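Local coordinates for N-acetylneuraminate lyase (Fusobacterium nucleatum subsp. nucleatum ATCC 25586, PDB 5ZKA), which is a lyase of the dihydrodipicolinate synthetase family, built on a TIM barrel of parallel strands surrounded by helices, at residues 97-102 with 136-141; 120-125 with 130-135. All coordinates share one frame; numbering follows the deposited sequence.

Interaction 1 of 2, residues 97-102 with 136-141; sequences INLNEA and YETIVR
Leu99 and Ala102 meet Ile139 where two successive outer helices of the TIM barrel, 99-112 and 129-143, lie side by side. The chain passes through strand 117-120 between them, so the contact joins neighbouring helices on the outside of the barrel.

The apolar contacts centre on Ile139. Its CG1 branch lies opposite the carbonyl carbon (chi1 -58°), and this sends CG1 and CD1 across to helix 99-112. CG1 is 3.8 Å from Leu99 CD1, while CD1 reaches Ala102 CB, also at 3.8 Å, and lies 4.2 Å from Leu99 CD1. Thus one arm of the isoleucine touches residues nearly one helical turn apart. Ala102 suits its place because its single methyl points toward helix 129-143 and needs no length, its CA being only 6.9 Å from that of Ile139. Leu99, by contrast, leans over with its forked end. Its other methyl, CD2, faces Thr138 CG2 more loosely at 4.3 Å, toward the partly exposed side of the seam. On the inner side Ile139 also packs on Leu117 and Ala119 of strand 117-120 and on Met147 of the next strand; being beta-branched, it has two arms to present to different neighbours.

Polar groups work along each helix rather than across. Thr138 turns its methyl to Leu99 and uses OG1 to bond Asp134 O one turn back, while Arg141 NH2 gives OG1 only a weak hydrogen bond. At the start of helix 99-112, Asn98 is the N-cap. An asparagine can there replace a missing carbonyl acceptor: Asn98 OD1 takes the hydrogen of Glu101 N at 3.0 Å, with the N-H...O angle at 154° and the donor well above the amide's carbonyl plane.

Interaction 2 of 2, residues 120-125 with 130-135; sequences VTPFYY and SEIKDY
Pro122 lays its ring over one face of Tyr135, joining the loop that leaves the C-terminal end of barrel strand 117-120 to helix 129-143, which the same loop leads into. This is a local beta-alpha connection of the TIM barrel folded back on its own helix.

The main interaction is a CH-pi contact. Pro122 CD sits 3.7 Å from the centroid of the Tyr135 ring and 15° off the ring normal, displaced toward CD1 and CE1. The rest of the pyrrolidine follows the same face: CG lies 4.0 Å from Tyr135 CG, and CB is over the CD2-CE2 side at 4.1 Å from CE2. Proline suits this role because its closed ring offers a compact row of methylenes, and CD, bonded to nitrogen, carries hydrogens that are probably somewhat polarised. Tyr135 is brought beneath it by a CG placed opposite the backbone N (chi1 160°), which extends the ring from the helix toward the strand end.

An aliphatic contact completes the grip on the proline. Ile132, one turn earlier on the helix, brings CG1 to 4.0 Å from Pro122 CG, so the pyrrolidine meets both a ring face and a branched chain, while Phe127, farther along the same loop, also touches it.

The polar contact comes at the far end of the tyrosine. Its OH donates to Val120 O at 2.7 Å, a short separation but a weak bond by its geometry, and accepts from the backbone N of Ser96 in the preceding beta-alpha loop. With all four touching residues buried, the tyrosine thus does two jobs: its ring supplies an apolar face for proline, and its hydroxyl partners Val120 O, weakly, and Ser96 N, probably lessening the cost of placing polar main-chain atoms beside this buried contact.

How the interactions relate
Interactions 1 and 2 share helix 129-143, their centres about 9 Å apart. Interaction 2 uses its earlier turns and interaction 1 the next ones. Along the chain, interaction 2 is nested within the loop closed by interaction 1: helix 99-112 starts, strand 117-120 follows, and its exit loop leads into helix 129-143. The two contacts touch directly, Leu99 CD1 lying 3.6 Å from Tyr135 CD2, and Tyr136 OH bonds Ala119 O of the intervening strand. One helix is therefore fixed both to its neighbouring helix and to the loop before it, so the two contacts adjoin on the same side of the barrel.

Interaction 1 of 2, residues 97-102 with 136-141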
ATOM      1  N   ILE A  97      23.778  -9.073  12.118  1.00 29.29           N
ATOM      2  CA  ILE A  97      23.791 -10.534  11.990  1.00 26.79           C
ATOM      3  C   ILE A  97      24.464 -11.147  13.209  1.00 33.37           C
ATOM      4  O   ILE A  97      24.177 -12.292  13.570  1.00 32.06           O
ATOM      5  CB  ILE A  97      24.502 -10.995  10.696  1.00 27.56           C
ATOM      6  CG1 ILE A  97      23.934 -10.293   9.461  1.00 37.63           C
ATOM      7  CG2 ILE A  97      24.404 -12.539  10.518  1.00 29.64           C
ATOM      8  CD1 ILE A  97      24.809 -10.485   8.220  1.00 38.16           C
ATOM      9  N   ASN A  98      25.335 -10.384  13.867  1.00 33.61           N
ATOM     10  CA  ASN A  98      26.101 -10.833  15.026  1.00 32.12           C
ATOM     11  C   ASN A  98      25.366 -10.390  16.285  1.00 31.38           C
ATOM     12  O   ASN A  98      25.392  -9.204  16.641  1.00 29.51           O
ATOM     13  CB  ASN A  98      27.510 -10.245  14.955  1.00 27.87           C
ATOM     14  CG  ASN A  98      28.372 -10.605  16.151  1.00 33.40           C
ATOM     15  OD1 ASN A  98      27.888 -11.096  17.162  1.00 38.01           O
ATOM     16  ND2 ASN A  98      29.669 -10.327  16.043  1.00 37.06           N
ATOM     17  N   LEU A  99      24.724 -11.346  16.968  1.00 33.01           N
ATOM     18  CA  LEU A  99      23.959 -11.008  18.165  1.00 35.71           C
ATOM     19  C   LEU A  99      24.861 -10.464  19.270  1.00 32.03           C
ATOM     20  O   LEU A  99      24.470  -9.538  19.998  1.00 33.11           O
ATOM     21  CB  LEU A  99      23.183 -12.229  18.656  1.00 36.18           C
ATOM     22  CG  LEU A  99      22.282 -12.077  19.889  1.00 33.81           C
ATOM     23  CD1 LEU A  99      21.374 -10.846  19.800  1.00 31.92           C
ATOM     24  CD2 LEU A  99      21.442 -13.353  20.097  1.00 34.77           C
ATOM     25  N   ASN A 100      26.069 -11.024  19.412  1.00 32.20           N
ATOM     26  CA  ASN A 100      27.022 -10.508  20.400  1.00 30.91           C
ATOM     27  C   ASN A 100      27.348  -9.031  20.149  1.00 34.71           C
ATOM     28  O   ASN A 100      27.524  -8.252  21.098  1.00 31.08           O
ATOM     29  CB  ASN A 100      28.302 -11.339  20.380  1.00 33.48           C
ATOM     30  CG  ASN A 100      28.153 -12.687  21.097  1.00 35.46           C
ATOM     31  OD1 ASN A 100      27.046 -13.124  21.411  1.00 41.32           O
ATOM     32  ND2 ASN A 100      29.273 -13.346  21.343  1.00 37.62           N
ATOM     33  N   GLU A 101      27.450  -8.631  18.876  1.00 32.59           N
ATOM     34  CA  GLU A 101      27.660  -7.218  18.567  1.00 33.34           C
ATOM     35  C   GLU A 101      26.436  -6.392  18.937  1.00 33.81           C
ATOM     36  O   GLU A 101      26.564  -5.281  19.469  1.00 35.17           O
ATOM     37  CB  GLU A 101      27.985  -7.031  17.079  1.00 32.15           C
ATOM     38  CG  GLU A 101      28.302  -5.570  16.706  1.00 33.36           C
ATOM     39  CD  GLU A 101      28.308  -5.311  15.206  1.00 37.69           C
ATOM     40  OE1 GLU A 101      27.743  -6.133  14.448  1.00 36.06           O
ATOM     41  OE2 GLU A 101      28.879  -4.273  14.791  1.00 41.27           O
ATOM     42  N   ALA A 102      25.243  -6.923  18.656  1.00 31.54           N
ATOM     43  CA  ALA A 102      24.008  -6.196  18.934  1.00 30.68           C
ATOM     44  C   ALA A 102      23.864  -5.912  20.425  1.00 33.34           C
ATOM     45  O   ALA A 102      23.461  -4.811  20.823  1.00 31.03           O
ATOM     46  CB  ALA A 102      22.808  -6.993  18.409  1.00 29.14           C
ATOM     47  N   TYR A 136      15.591 -10.758  19.633  1.00 29.49           N
ATOM     48  CA  TYR A 136      14.974  -9.556  20.187  1.00 27.89           C
ATOM     49  C   TYR A 136      14.915  -9.618  21.705  1.00 32.83           C
ATOM     50  O   TYR A 136      15.272  -8.654  22.391  1.00 31.94           O
ATOM     51  CB  TYR A 136      13.579  -9.367  19.602  1.00 28.30           C
ATOM     52  CG  TYR A 136      13.633  -8.746  18.223  1.00 25.02           C
ATOM     53  CD1 TYR A 136      14.165  -7.467  18.040  1.00 29.32           C
ATOM     54  CD2 TYR A 136      13.180  -9.442  17.105  1.00 28.58           C
ATOM     55  CE1 TYR A 136      14.228  -6.891  16.775  1.00 27.80           C
ATOM     56  CE2 TYR A 136      13.238  -8.876  15.844  1.00 29.35           C
ATOM     57  CZ  TYR A 136      13.768  -7.600  15.691  1.00 29.51           C
ATOM     58  OH  TYR A 136      13.844  -7.023  14.449  1.00 28.39           O
ATOM     59  N   GLU A 137      14.467 -10.748  22.249  1.00 30.41           N
ATOM     60  CA  GLU A 137      14.333 -10.841  23.697  1.00 33.55           C
ATOM     61  C   GLU A 137      15.684 -10.750  24.380  1.00 35.29           C
ATOM     62  O   GLU A 137      15.777 -10.210  25.489  1.00 34.41           O
ATOM     63  CB  GLU A 137      13.618 -12.139  24.082  1.00 40.03           C
ATOM     64  CG  GLU A 137      12.280 -12.302  23.380  1.00 50.16           C
ATOM     65  CD  GLU A 137      11.147 -12.616  24.324  1.00 56.25           C
ATOM     66  OE1 GLU A 137      10.867 -13.814  24.539  1.00 58.71           O
ATOM     67  OE2 GLU A 137      10.532 -11.658  24.840  1.00 54.78           O
ATOM     68  N   THR A 138      16.733 -11.266  23.734  1.00 31.96           N
ATOM     69  CA  THR A 138      18.064 -11.221  24.326  1.00 33.89           C
ATOM     70  C   THR A 138      18.585  -9.789  24.393  1.00 33.02           C
ATOM     71  O   THR A 138      19.145  -9.370  25.413  1.00 30.62           O
ATOM     72  CB  THR A 138      19.026 -12.113  23.532  1.00 34.65           C
ATOM     73  OG1 THR A 138      18.620 -13.488  23.641  1.00 32.52           O
ATOM     74  CG2 THR A 138      20.457 -11.959  24.029  1.00 32.77           C
ATOM     75  N   ILE A 139      18.414  -9.018  23.318  1.00 28.87           N
ATOM     76  CA  ILE A 139      18.871  -7.633  23.364  1.00 30.25           C
ATOM     77  C   ILE A 139      18.142  -6.874  24.463  1.00 29.52           C
ATOM     78  O   ILE A 139      18.750  -6.096  25.210  1.00 32.85           O
ATOM     79  CB  ILE A 139      18.697  -6.956  21.992  1.00 28.43           C
ATOM     80  CG1 ILE A 139      19.464  -7.735  20.915  1.00 29.19           C
ATOM     81  CG2 ILE A 139      19.172  -5.501  22.065  1.00 34.93           C
ATOM     82  CD1 ILE A 139      19.126  -7.320  19.473  1.00 32.37           C
ATOM     83  N   VAL A 140      16.827  -7.079  24.577  1.00 33.60           N
ATOM     84  CA  VAL A 140      16.050  -6.386  25.606  1.00 32.98           C
ATOM     85  C   VAL A 140      16.517  -6.809  26.992  1.00 32.75           C
ATOM     86  O   VAL A 140      16.829  -5.971  27.850  1.00 33.88           O
ATOM     87  CB  VAL A 140      14.548  -6.659  25.408  1.00 33.24           C
ATOM     88  CG1 VAL A 140      13.748  -6.158  26.599  1.00 32.92           C
ATOM     89  CG2 VAL A 140      14.062  -6.018  24.112  1.00 33.45           C
ATOM     90  N   ARG A 141      16.602  -8.120  27.215  1.00 29.08           N
ATOM     91  CA  ARG A 141      17.030  -8.655  28.508  1.00 32.70           C
ATOM     92  C   ARG A 141      18.400  -8.124  28.919  1.00 36.59           C
ATOM     93  O   ARG A 141      18.611  -7.727  30.072  1.00 38.67           O
ATOM     94  CB  ARG A 141      17.046 -10.178  28.432  1.00 33.06           C
ATOM     95  CG  ARG A 141      17.455 -10.866  29.696  1.00 39.89           C
ATOM     96  CD  ARG A 141      17.220 -12.365  29.579  1.00 44.64           C
ATOM     97  NE  ARG A 141      18.128 -12.999  28.624  1.00 48.06           N
ATOM     98  CZ  ARG A 141      17.742 -13.536  27.468  1.00 49.15           C
ATOM     99  NH1 ARG A 141      16.464 -13.517  27.121  1.00 38.71           N
ATOM    100  NH2 ARG A 141      18.634 -14.099  26.666  1.00 53.83           N
TER

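Interaction 2 of 2, residues 120-125 with 130-135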
ATOM      1  N   VAL A 120      17.298  -4.339  13.387  1.00 29.63           N
ATOM      2  CA  VAL A 120      16.809  -5.007  12.188  1.00 27.75           C
ATOM      3  C   VAL A 120      16.675  -6.506  12.462  1.00 27.24           C
ATOM      4  O   VAL A 120      17.399  -7.079  13.286  1.00 24.62           O
ATOM      5  CB  VAL A 120      17.750  -4.734  11.002  1.00 26.91           C
ATOM      6  CG1 VAL A 120      19.162  -5.232  11.309  1.00 30.75           C
ATOM      7  CG2 VAL A 120      17.199  -5.353   9.709  1.00 28.35           C
ATOM      8  N   THR A 121      15.724  -7.151  11.786  1.00 26.33           N
ATOM      9  CA  THR A 121      15.651  -8.601  11.885  1.00 28.58           C
ATOM     10  C   THR A 121      16.988  -9.203  11.452  1.00 28.80           C
ATOM     11  O   THR A 121      17.589  -8.741  10.476  1.00 33.02           O
ATOM     12  CB  THR A 121      14.514  -9.155  11.019  1.00 34.48           C
ATOM     13  OG1 THR A 121      14.695  -8.738   9.659  1.00 31.02           O
ATOM     14  CG2 THR A 121      13.161  -8.647  11.523  1.00 31.73           C
ATOM     15  N   PRO A 122      17.510 -10.201  12.168  1.00 31.23           N
ATOM     16  CA  PRO A 122      18.770 -10.812  11.728  1.00 29.36           C
ATOM     17  C   PRO A 122      18.581 -11.417  10.342  1.00 31.81           C
ATOM     18  O   PRO A 122      17.524 -11.963  10.027  1.00 34.51           O
ATOM     19  CB  PRO A 122      19.051 -11.881  12.796  1.00 36.00           C
ATOM     20  CG  PRO A 122      17.736 -12.167  13.400  1.00 34.64           C
ATOM     21  CD  PRO A 122      16.933 -10.896  13.332  1.00 36.29           C
ATOM     22  N   PHE A 123      19.601 -11.279   9.497  1.00 31.66           N
ATOM     23  CA  PHE A 123      19.457 -11.549   8.071  1.00 32.67           C
ATOM     24  C   PHE A 123      20.686 -12.323   7.591  1.00 29.17           C
ATOM     25  O   PHE A 123      21.532 -12.733   8.389  1.00 32.10           O
ATOM     26  CB  PHE A 123      19.235 -10.230   7.308  1.00 31.16           C
ATOM     27  CG  PHE A 123      20.321  -9.205   7.527  1.00 30.07           C
ATOM     28  CD1 PHE A 123      20.249  -8.307   8.582  1.00 31.34           C
ATOM     29  CD2 PHE A 123      21.403  -9.134   6.664  1.00 33.60           C
ATOM     30  CE1 PHE A 123      21.249  -7.361   8.785  1.00 34.17           C
ATOM     31  CE2 PHE A 123      22.402  -8.186   6.852  1.00 28.31           C
ATOM     32  CZ  PHE A 123      22.327  -7.307   7.920  1.00 33.07           C
ATOM     33  N   TYR A 124      20.762 -12.505   6.265  1.00 26.13           N
ATOM     34  CA  TYR A 124      21.710 -13.348   5.537  1.00 30.47           C
ATOM     35  C   TYR A 124      21.388 -14.819   5.784  1.00 35.94           C
ATOM     36  O   TYR A 124      20.847 -15.488   4.894  1.00 30.92           O
ATOM     37  CB  TYR A 124      23.172 -13.037   5.881  1.00 31.07           C
ATOM     38  CG  TYR A 124      24.148 -13.782   4.984  1.00 30.40           C
ATOM     39  CD1 TYR A 124      24.407 -13.351   3.678  1.00 36.29           C
ATOM     40  CD2 TYR A 124      24.779 -14.932   5.428  1.00 32.52           C
ATOM     41  CE1 TYR A 124      25.294 -14.045   2.852  1.00 30.81           C
ATOM     42  CE2 TYR A 124      25.658 -15.639   4.610  1.00 35.66           C
ATOM     43  CZ  TYR A 124      25.911 -15.197   3.327  1.00 32.73           C
ATOM     44  OH  TYR A 124      26.786 -15.911   2.537  1.00 37.55           O
ATOM     45  N   TYR A 125      21.694 -15.335   6.975  1.00 28.10           N
ATOM     46  CA  TYR A 125      21.262 -16.686   7.303  1.00 27.92           C
ATOM     47  C   TYR A 125      19.743 -16.730   7.401  1.00 28.48           C
ATOM     48  O   TYR A 125      19.091 -15.728   7.698  1.00 31.87           O
ATOM     49  CB  TYR A 125      21.883 -17.159   8.615  1.00 32.20           C
ATOM     50  CG  TYR A 125      23.383 -17.219   8.566  1.00 31.56           C
ATOM     51  CD1 TYR A 125      24.028 -18.283   7.944  1.00 31.44           C
ATOM     52  CD2 TYR A 125      24.161 -16.216   9.140  1.00 32.92           C
ATOM     53  CE1 TYR A 125      25.414 -18.347   7.899  1.00 35.48           C
ATOM     54  CE2 TYR A 125      25.551 -16.280   9.108  1.00 28.89           C
ATOM     55  CZ  TYR A 125      26.168 -17.331   8.479  1.00 31.00           C
ATOM     56  OH  TYR A 125      27.546 -17.398   8.430  1.00 33.83           O
ATOM     57  N   SER A 130      11.562 -18.599  15.804  1.00 33.43           N
ATOM     58  CA  SER A 130      11.979 -18.771  17.190  1.00 30.35           C
ATOM     59  C   SER A 130      13.353 -18.161  17.428  1.00 34.15           C
ATOM     60  O   SER A 130      13.621 -17.632  18.513  1.00 33.28           O
ATOM     61  CB  SER A 130      12.003 -20.251  17.571  1.00 37.74           C
ATOM     62  OG  SER A 130      13.123 -20.893  16.985  1.00 40.76           O
ATOM     63  N   GLU A 131      14.232 -18.217  16.426  1.00 32.38           N
ATOM     64  CA  GLU A 131      15.555 -17.619  16.582  1.00 29.78           C
ATOM     65  C   GLU A 131      15.480 -16.101  16.541  1.00 33.11           C
ATOM     66  O   GLU A 131      16.175 -15.421  17.305  1.00 29.59           O
ATOM     67  CB  GLU A 131      16.495 -18.171  15.514  1.00 27.51           C
ATOM     68  CG  GLU A 131      16.752 -19.652  15.745  1.00 31.31           C
ATOM     69  CD  GLU A 131      17.364 -20.386  14.564  1.00 36.07           C
ATOM     70  OE1 GLU A 131      17.166 -19.953  13.407  1.00 41.17           O
ATOM     71  OE2 GLU A 131      18.032 -21.419  14.812  1.00 35.20           O
ATOM     72  N   ILE A 132      14.627 -15.554  15.671  1.00 30.38           N
ATOM     73  CA  ILE A 132      14.421 -14.108  15.614  1.00 30.54           C
ATOM     74  C   ILE A 132      13.877 -13.592  16.941  1.00 32.02           C
ATOM     75  O   ILE A 132      14.274 -12.521  17.427  1.00 29.39           O
ATOM     76  CB  ILE A 132      13.478 -13.768  14.446  1.00 29.70           C
ATOM     77  CG1 ILE A 132      14.193 -13.995  13.109  1.00 31.10           C
ATOM     78  CG2 ILE A 132      12.930 -12.364  14.579  1.00 26.62           C
ATOM     79  CD1 ILE A 132      13.293 -13.882  11.889  1.00 33.62           C
ATOM     80  N   LYS A 133      12.955 -14.347  17.546  1.00 29.35           N
ATOM     81  CA  LYS A 133      12.379 -13.950  18.826  1.00 29.79           C
ATOM     82  C   LYS A 133      13.443 -13.934  19.916  1.00 32.69           C
ATOM     83  O   LYS A 133      13.517 -12.998  20.722  1.00 32.18           O
ATOM     84  CB  LYS A 133      11.242 -14.911  19.200  1.00 30.59           C
ATOM     85  CG  LYS A 133      10.473 -14.517  20.457  1.00 31.57           C
ATOM     86  CD  LYS A 133       9.244 -15.414  20.636  1.00 40.85           C
ATOM     87  CE  LYS A 133       8.554 -15.155  21.962  1.00 50.91           C
ATOM     88  NZ  LYS A 133       7.666 -16.286  22.349  1.00 52.51           N
ATOM     89  N   ASP A 134      14.269 -14.982  19.963  1.00 31.09           N
ATOM     90  CA  ASP A 134      15.354 -15.050  20.938  1.00 32.18           C
ATOM     91  C   ASP A 134      16.289 -13.858  20.797  1.00 33.98           C
ATOM     92  O   ASP A 134      16.781 -13.312  21.795  1.00 33.83           O
ATOM     93  CB  ASP A 134      16.116 -16.359  20.730  1.00 33.00           C
ATOM     94  CG  ASP A 134      17.114 -16.651  21.831  1.00 42.03           C
ATOM     95  OD1 ASP A 134      17.147 -15.920  22.845  1.00 42.06           O
ATOM     96  OD2 ASP A 134      17.868 -17.635  21.665  1.00 46.19           O
ATOM     97  N   TYR A 135      16.555 -13.456  19.556  1.00 33.02           N
ATOM     98  CA  TYR A 135      17.432 -12.319  19.290  1.00 29.75           C
ATOM     99  C   TYR A 135      16.867 -11.045  19.900  1.00 29.20           C
ATOM    100  O   TYR A 135      17.560 -10.340  20.642  1.00 27.75           O
ATOM    101  CB  TYR A 135      17.619 -12.216  17.776  1.00 28.07           C
ATOM    102  CG  TYR A 135      18.084 -10.925  17.137  1.00 27.27           C
ATOM    103  CD1 TYR A 135      17.181  -9.915  16.813  1.00 28.99           C
ATOM    104  CD2 TYR A 135      19.408 -10.769  16.741  1.00 26.74           C
ATOM    105  CE1 TYR A 135      17.593  -8.762  16.173  1.00 30.70           C
ATOM    106  CE2 TYR A 135      19.829  -9.614  16.083  1.00 27.94           C
ATOM    107  CZ  TYR A 135      18.918  -8.619  15.810  1.00 31.39           C
ATOM    108  OH  TYR A 135      19.317  -7.481  15.146  1.00 32.22           O
TER